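Local atomic coordinates of hydrogenase-specific maturation endopeptidase (Thermococcus kodakarensis, PDB entry 5IJA), a protein that probably acts as an endopeptidase that processes and thereby activates [NiFe] hydrogenase during its maturation. Residues Leu4-Gly9 and Phe41-His46; Arg24-Lys29 and Ile142-Ala147; Ala83-Ala88 and Ile112-Ile117. One frame throughout, in Å; residues are numbered along the deposited sequence.

Contact 1: residues Leu4-Gly9 and Phe41-His46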
# COMPACT_ATOMS: atom_id res chain seq x y z
N LEU A 4 10.86 2.28 -3.43
CA LEU A 4 10.16 1.05 -3.82
C LEU A 4 8.70 1.14 -3.43
O LEU A 4 8.38 1.53 -2.31
CB LEU A 4 10.81 -0.18 -3.17
CG LEU A 4 10.10 -1.53 -3.28
CD1 LEU A 4 9.91 -1.99 -4.73
CD2 LEU A 4 10.87 -2.57 -2.50
N ILE A 5 7.80 0.81 -4.35
CA ILE A 5 6.37 0.84 -4.06
C ILE A 5 5.87 -0.58 -3.85
O ILE A 5 6.14 -1.45 -4.66
CB ILE A 5 5.61 1.53 -5.20
CG1 ILE A 5 6.02 3.02 -5.27
CG2 ILE A 5 4.11 1.37 -5.03
CD1 ILE A 5 5.62 3.70 -6.54
N LEU A 6 5.18 -0.81 -2.73
CA LEU A 6 4.60 -2.11 -2.43
C LEU A 6 3.09 -2.02 -2.56
O LEU A 6 2.45 -1.31 -1.80
CB LEU A 6 4.95 -2.57 -1.01
CG LEU A 6 6.43 -2.64 -0.64
CD1 LEU A 6 6.57 -3.22 0.76
CD2 LEU A 6 7.19 -3.44 -1.68
N ALA A 7 2.52 -2.73 -3.53
CA ALA A 7 1.07 -2.71 -3.71
C ALA A 7 0.47 -3.93 -3.04
O ALA A 7 0.87 -5.06 -3.36
CB ALA A 7 0.72 -2.68 -5.18
N LEU A 8 -0.49 -3.71 -2.15
CA LEU A 8 -1.13 -4.76 -1.38
C LEU A 8 -2.58 -4.85 -1.78
O LEU A 8 -3.13 -3.90 -2.31
CB LEU A 8 -1.06 -4.50 0.14
CG LEU A 8 0.20 -3.99 0.84
CD1 LEU A 8 0.13 -4.21 2.34
CD2 LEU A 8 1.44 -4.62 0.27
N GLY A 9 -3.20 -6.00 -1.50
CA GLY A 9 -4.62 -6.17 -1.73
C GLY A 9 -4.97 -7.46 -2.44
O GLY A 9 -4.10 -8.28 -2.76
N PHE A 41 6.50 -11.87 1.84
CA PHE A 41 7.79 -12.52 1.62
C PHE A 41 8.25 -12.46 0.16
O PHE A 41 9.40 -12.80 -0.16
CB PHE A 41 7.74 -13.96 2.14
CG PHE A 41 7.74 -14.06 3.64
CD1 PHE A 41 8.70 -13.39 4.38
CD2 PHE A 41 6.75 -14.75 4.31
CE1 PHE A 41 8.70 -13.45 5.76
CE2 PHE A 41 6.74 -14.81 5.69
CZ PHE A 41 7.71 -14.17 6.42
N ARG A 42 7.36 -12.01 -0.73
CA ARG A 42 7.76 -11.67 -2.09
C ARG A 42 8.85 -10.60 -2.11
O ARG A 42 9.62 -10.48 -3.06
CB ARG A 42 6.57 -11.17 -2.91
CG ARG A 42 5.48 -12.22 -3.13
CD ARG A 42 4.50 -11.77 -4.20
NE ARG A 42 3.57 -12.83 -4.57
CZ ARG A 42 2.52 -12.67 -5.38
NH1 ARG A 42 2.26 -11.47 -5.90
NH2 ARG A 42 1.72 -13.69 -5.66
N LEU A 43 8.90 -9.81 -1.05
CA LEU A 43 9.87 -8.75 -0.97
C LEU A 43 11.30 -9.28 -0.82
O LEU A 43 12.25 -8.59 -1.18
CB LEU A 43 9.50 -7.84 0.21
CG LEU A 43 10.39 -6.63 0.49
CD1 LEU A 43 10.47 -5.66 -0.66
CD2 LEU A 43 9.82 -5.96 1.71
N ALA A 44 11.44 -10.46 -0.23
CA ALA A 44 12.78 -11.02 -0.03
C ALA A 44 13.57 -11.05 -1.34
O ALA A 44 14.74 -10.64 -1.40
CB ALA A 44 12.68 -12.42 0.57
N ASN A 45 12.91 -11.50 -2.40
CA ASN A 45 13.56 -11.61 -3.70
C ASN A 45 13.70 -10.29 -4.46
O ASN A 45 14.42 -10.21 -5.46
CB ASN A 45 12.79 -12.61 -4.58
CG ASN A 45 12.89 -14.03 -4.06
OD1 ASN A 45 13.97 -14.46 -3.64
ND2 ASN A 45 11.78 -14.76 -4.08
N HIS A 46 13.02 -9.25 -3.99
CA HIS A 46 12.90 -8.04 -4.79
C HIS A 46 13.67 -6.83 -4.23
O HIS A 46 14.17 -6.00 -4.99
CB HIS A 46 11.42 -7.67 -4.93
CG HIS A 46 11.17 -6.54 -5.88
ND1 HIS A 46 11.00 -6.73 -7.24
CD2 HIS A 46 11.08 -5.21 -5.68
CE1 HIS A 46 10.80 -5.56 -7.82
NE2 HIS A 46 10.85 -4.62 -6.90
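The inner strand 3-8 of the sheet meets the loop between strands 33-37 and 52-59 through Leu4 and Leu6 on one side and Leu43 and His46 on the other. Leu4 serves two partners with its two methyls. CD2 lies 3.6 Å from Leu43 CD1, the two side chains crossing obliquely, while CD1 approaches the edge of the His46 imidazole near its plane, 3.5 Å from His46 NE2 and 3.6 Å from His46 CD2. With CG anti to the backbone N (chi1 171°), Leu4 carries this fork out from the strand toward the loop. Leu6 is set differently: its CB does not aim at the loop, but the end of the chain bends nearer, and CD2 stands 4.1 Å from Leu43 CD1, the two side chains at about a right angle. A single methyl of Leu43 is thus shared by both strand leucines. In the alternation of a beta strand, Leu4, Leu6 and Leu8 turn to the same face of this three-layer alpha/beta/alpha sandwich, whereas Ile5 turns to the other; leucine suits the first two because its forked, flexible end can pack on loop and neighbouring strands together. Leu43 also touches Leu97 and Leu100 of helix 88-103, so it fills the angle between helix, loop and sheet. Histidine suits the border of this apolar patch: its CD2-NE2 edge lies against Leu4, and NE2 is hydrogen-bonded to Asn32 OD1. Within the loop, Leu43 O accepts a 3.0 Å hydrogen bond from His46 N, which keeps the two contact residues on one turn.

Contact 2: residues Arg24-Lys29 and Ile142-Ala147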
# COMPACT_ATOMS: atom_id res chain seq x y z
N ARG A 24 -0.29 -1.00 -10.48
CA ARG A 24 -0.19 -1.24 -11.91
C ARG A 24 -0.07 0.07 -12.70
O ARG A 24 0.72 0.16 -13.63
CB ARG A 24 -1.38 -2.06 -12.41
CG ARG A 24 -1.39 -3.47 -11.84
CD ARG A 24 -2.24 -4.43 -12.65
NE ARG A 24 -2.38 -5.70 -11.95
CZ ARG A 24 -3.49 -6.09 -11.33
NH1 ARG A 24 -4.56 -5.30 -11.34
NH2 ARG A 24 -3.53 -7.26 -10.70
N ILE A 25 -0.83 1.09 -12.31
CA ILE A 25 -0.70 2.40 -12.95
C ILE A 25 0.71 2.96 -12.78
O ILE A 25 1.31 3.46 -13.72
CB ILE A 25 -1.71 3.43 -12.40
CG1 ILE A 25 -3.14 3.03 -12.74
CG2 ILE A 25 -1.44 4.81 -12.96
CD1 ILE A 25 -4.18 3.91 -12.04
N LEU A 26 1.23 2.88 -11.56
CA LEU A 26 2.58 3.34 -11.31
C LEU A 26 3.62 2.51 -12.08
O LEU A 26 4.61 3.05 -12.57
CB LEU A 26 2.86 3.32 -9.81
CG LEU A 26 2.03 4.33 -9.02
CD1 LEU A 26 1.96 3.94 -7.55
CD2 LEU A 26 2.59 5.74 -9.18
N ALA A 27 3.39 1.20 -12.18
CA ALA A 27 4.32 0.32 -12.90
C ALA A 27 4.38 0.71 -14.38
O ALA A 27 5.46 0.79 -14.97
CB ALA A 27 3.93 -1.15 -12.73
N GLU A 28 3.22 0.97 -14.97
CA GLU A 28 3.14 1.40 -16.37
C GLU A 28 3.85 2.73 -16.56
O GLU A 28 4.36 3.02 -17.65
CB GLU A 28 1.68 1.52 -16.82
CG GLU A 28 1.52 2.02 -18.26
CD GLU A 28 0.07 2.32 -18.63
OE1 GLU A 28 -0.83 2.01 -17.82
OE2 GLU A 28 -0.16 2.85 -19.74
N LYS A 29 3.91 3.53 -15.50
CA LYS A 29 4.58 4.84 -15.56
C LYS A 29 6.07 4.75 -15.30
O LYS A 29 6.75 5.77 -15.24
CB LYS A 29 3.97 5.81 -14.55
CG LYS A 29 2.67 6.44 -14.97
CD LYS A 29 2.25 7.47 -13.91
CE LYS A 29 0.93 8.13 -14.27
NZ LYS A 29 0.61 9.23 -13.32
N ILE A 142 -0.11 10.99 -4.95
CA ILE A 142 0.71 11.03 -3.73
C ILE A 142 1.98 10.22 -3.91
O ILE A 142 3.07 10.67 -3.58
CB ILE A 142 -0.09 10.50 -2.52
CG1 ILE A 142 -1.32 11.37 -2.28
CG2 ILE A 142 0.78 10.47 -1.26
CD1 ILE A 142 -2.23 10.89 -1.15
N ALA A 143 1.86 9.02 -4.46
CA ALA A 143 3.02 8.14 -4.62
C ALA A 143 4.07 8.73 -5.58
O ALA A 143 5.27 8.56 -5.37
CB ALA A 143 2.57 6.78 -5.12
N GLU A 144 3.62 9.40 -6.65
CA GLU A 144 4.57 9.98 -7.61
C GLU A 144 5.40 11.08 -6.96
O GLU A 144 6.60 11.21 -7.23
CB GLU A 144 3.84 10.52 -8.85
CG GLU A 144 3.18 9.43 -9.71
CD GLU A 144 3.05 9.82 -11.18
OE1 GLU A 144 4.09 9.98 -11.86
OE2 GLU A 144 1.90 9.94 -11.66
N LYS A 145 4.76 11.85 -6.10
CA LYS A 145 5.48 12.84 -5.30
C LYS A 145 6.52 12.19 -4.38
O LYS A 145 7.63 12.70 -4.25
CB LYS A 145 4.49 13.69 -4.49
CG LYS A 145 3.48 14.39 -5.37
CD LYS A 145 2.40 15.15 -4.62
CE LYS A 145 1.59 15.97 -5.62
NZ LYS A 145 0.23 16.32 -5.13
N LEU A 146 6.18 11.06 -3.76
CA LEU A 146 7.10 10.42 -2.84
C LEU A 146 8.27 9.77 -3.57
O LEU A 146 9.34 9.54 -2.99
CB LEU A 146 6.37 9.38 -1.98
CG LEU A 146 5.23 9.94 -1.12
CD1 LEU A 146 4.52 8.83 -0.35
CD2 LEU A 146 5.78 10.98 -0.16
N ALA A 147 8.07 9.47 -4.84
CA ALA A 147 9.07 8.77 -5.63
C ALA A 147 9.75 9.72 -6.60
O ALA A 147 9.41 9.76 -7.79
CB ALA A 147 8.44 7.61 -6.38
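Leu26 reaches from one helix toward Ala143 and Glu144 on the other. Its CD1 rests against Ala143 CB at 3.8 Å, while CD2 reaches the aliphatic part of Glu144, 3.8 Å from its CG, and still grazes Ala143 CB. The leucine and glutamate side chains run at a slant to each other, so the methyl meets the stem of the glutamate and leaves the carboxylate to point elsewhere. Ala143 suits its place because a single methyl lets Leu26 come close to the helix while still giving it an apolar surface; here the backbones approach to 7.9 Å between Leu26 CA and Glu144 CA. Lys29, just past the end of helix 18-28, adds a more exposed layer. It stays straight from CB out to NZ (chi2 -175°), which carries its end across to Glu144 at about a right angle, with Lys29 CD 3.7 Å from Glu144 CD. The ammonium and carboxylate are placed as an ion pair, but NZ and OE2 are too close in the model for its detailed geometry to be trusted. The other carboxylate oxygen, OE1, is hydrogen-bonded to Tyr31 OH, and Leu26 packs on Tyr31 too, which brings the turn after helix 18-28 into the same group. Val140, one turn before Ala143, receives both Leu26 and Lys29 and continues the apolar stripe. Such a seam, apolar next to the sheet and charged at its outer rim, belongs to a pair of neighbouring helices that form one outer layer of an alpha/beta/alpha fold.

Contact 3: residues Ala83-Ala88 and Ile112-Ile117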
# COMPACT_ATOMS: atom_id res chain seq x y z
N ALA A 83 -6.44 2.30 15.54
CA ALA A 83 -7.84 2.62 15.68
C ALA A 83 -8.45 3.06 14.36
O ALA A 83 -9.40 2.48 13.86
CB ALA A 83 -7.99 3.72 16.71
N GLU A 84 -7.88 4.11 13.82
CA GLU A 84 -8.51 4.76 12.72
C GLU A 84 -8.66 3.96 11.46
O GLU A 84 -9.64 4.08 10.79
CB GLU A 84 -7.79 6.05 12.44
CG GLU A 84 -8.72 7.21 12.32
CD GLU A 84 -7.99 8.44 11.95
OE1 GLU A 84 -7.07 8.82 12.70
OE2 GLU A 84 -8.33 9.01 10.90
N ILE A 85 -7.67 3.18 11.11
CA ILE A 85 -7.59 2.61 9.78
C ILE A 85 -7.58 1.12 9.83
O ILE A 85 -6.94 0.58 10.69
CB ILE A 85 -6.27 3.02 9.10
CG1 ILE A 85 -6.11 4.54 8.99
CG2 ILE A 85 -6.15 2.43 7.73
CD1 ILE A 85 -7.38 5.35 9.00
N ARG A 86 -8.23 0.46 8.90
CA ARG A 86 -8.16 -0.99 8.90
C ARG A 86 -7.77 -1.58 7.57
O ARG A 86 -8.55 -1.63 6.66
CB ARG A 86 -9.47 -1.61 9.38
CG ARG A 86 -10.13 -0.76 10.44
CD ARG A 86 -11.47 -1.31 10.88
NE ARG A 86 -12.29 -0.26 11.47
CZ ARG A 86 -12.48 -0.08 12.77
NH1 ARG A 86 -11.93 -0.88 13.66
NH2 ARG A 86 -13.23 0.92 13.18
N SER A 87 -6.56 -2.10 7.50
CA SER A 87 -6.18 -2.87 6.34
C SER A 87 -5.76 -4.20 6.82
O SER A 87 -4.71 -4.37 7.39
CB SER A 87 -5.06 -2.24 5.58
OG SER A 87 -3.95 -2.13 6.37
N ALA A 88 -6.58 -5.17 6.48
CA ALA A 88 -6.31 -6.53 6.82
C ALA A 88 -4.99 -6.86 6.17
O ALA A 88 -4.22 -7.63 6.70
CB ALA A 88 -7.41 -7.43 6.28
N ILE A 112 9.32 4.62 5.72
CA ILE A 112 8.10 3.92 5.32
C ILE A 112 6.91 4.86 5.23
O ILE A 112 6.66 5.64 6.14
CB ILE A 112 7.73 2.80 6.31
CG1 ILE A 112 8.95 1.94 6.65
CG2 ILE A 112 6.58 1.95 5.73
CD1 ILE A 112 9.58 1.22 5.48
N HIS A 113 6.18 4.75 4.12
CA HIS A 113 4.97 5.53 3.88
C HIS A 113 3.81 4.59 3.62
O HIS A 113 3.99 3.54 3.00
CB HIS A 113 5.16 6.46 2.67
CG HIS A 113 6.08 7.61 2.93
ND1 HIS A 113 5.61 8.87 3.22
CD2 HIS A 113 7.43 7.69 2.94
CE1 HIS A 113 6.63 9.68 3.42
NE2 HIS A 113 7.74 9.00 3.24
N PHE A 114 2.62 4.98 4.07
CA PHE A 114 1.42 4.16 3.90
C PHE A 114 0.37 5.02 3.24
O PHE A 114 0.01 6.07 3.75
CB PHE A 114 0.90 3.60 5.24
CG PHE A 114 -0.33 2.77 5.12
CD1 PHE A 114 -1.59 3.35 5.16
CD2 PHE A 114 -0.25 1.39 4.94
CE1 PHE A 114 -2.74 2.58 5.02
CE2 PHE A 114 -1.40 0.61 4.80
CZ PHE A 114 -2.65 1.21 4.85
N ILE A 115 -0.13 4.55 2.11
CA ILE A 115 -1.25 5.19 1.44
C ILE A 115 -2.43 4.24 1.48
O ILE A 115 -2.34 3.12 0.96
CB ILE A 115 -0.91 5.53 -0.02
CG1 ILE A 115 0.37 6.36 -0.07
CG2 ILE A 115 -2.09 6.28 -0.67
CD1 ILE A 115 0.88 6.63 -1.52
N GLY A 116 -3.51 4.67 2.13
CA GLY A 116 -4.69 3.84 2.25
C GLY A 116 -5.86 4.39 1.44
O GLY A 116 -6.15 5.59 1.50
N ILE A 117 -6.51 3.52 0.69
CA ILE A 117 -7.64 3.91 -0.15
C ILE A 117 -8.90 3.32 0.44
O ILE A 117 -9.05 2.09 0.50
CB ILE A 117 -7.46 3.44 -1.60
CG1 ILE A 117 -6.16 4.00 -2.19
CG2 ILE A 117 -8.66 3.87 -2.46
CD1 ILE A 117 -5.69 3.25 -3.43
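Phe114 reaches out from strand 111-118 to meet Ser87 and Ile85, both approaching its ring obliquely. Ser87 OG is nearest, 3.9 Å from Phe114 CZ and 4.1 Å from Phe114 CE2, a van der Waals approach rather than a hydrogen bond. Ile85 CG2 makes a looser apolar contact, 4.4 Å from Phe114 CE1; a branched apolar side chain fits this buried spot among Phe114, Ile59 and Phe72. Phe114 holds CG opposite the backbone N (chi1 179°) and extends over its own strand, bringing Phe114 CE1 within 3.6 Å of Gly116 CA, where the glycine has no side chain to obstruct it. Around this first shell, Ile59 of strand 52-59 touches Ile85, Ser87 and Phe114 alike, while Ile77 of helix 76-80 also packs on the ring. Within the sheet, backbone hydrogen bonding between Phe114 and Phe72 fixes the strand beside antiparallel strand 69-73; Arg86 is backbone hydrogen-bonded with Leu60, just past strand 52-59. Ser87 is the N-cap residue of helix 88-103, and a small side chain fits both the helix start and the oblique approach to the ring. Buried packing of this kind, largely van der Waals, joins a helix-leading loop to the central sheet of a three-layer sandwich.

From the N terminus, strand 3-8 opens contact 1, and before the chain returns at residues 41-46 to close it, helix 18-28 has already opened contact 2; the two therefore cross. Contact 3 begins after contact 1 is complete, and its loop, from 83-88 to 112-117, falls wholly within the long span of contact 2, which residues 142-147 close near the C terminus. Contacts 1 and 3 tie loops to the sheet, while contact 2 joins two helices on one of its faces. That helix pair meets both strands: Ile5 CD1 lies 3.8 Å from Leu26 CD1, and Ile142 CG2 is 3.9 Å from Ile115 CD1.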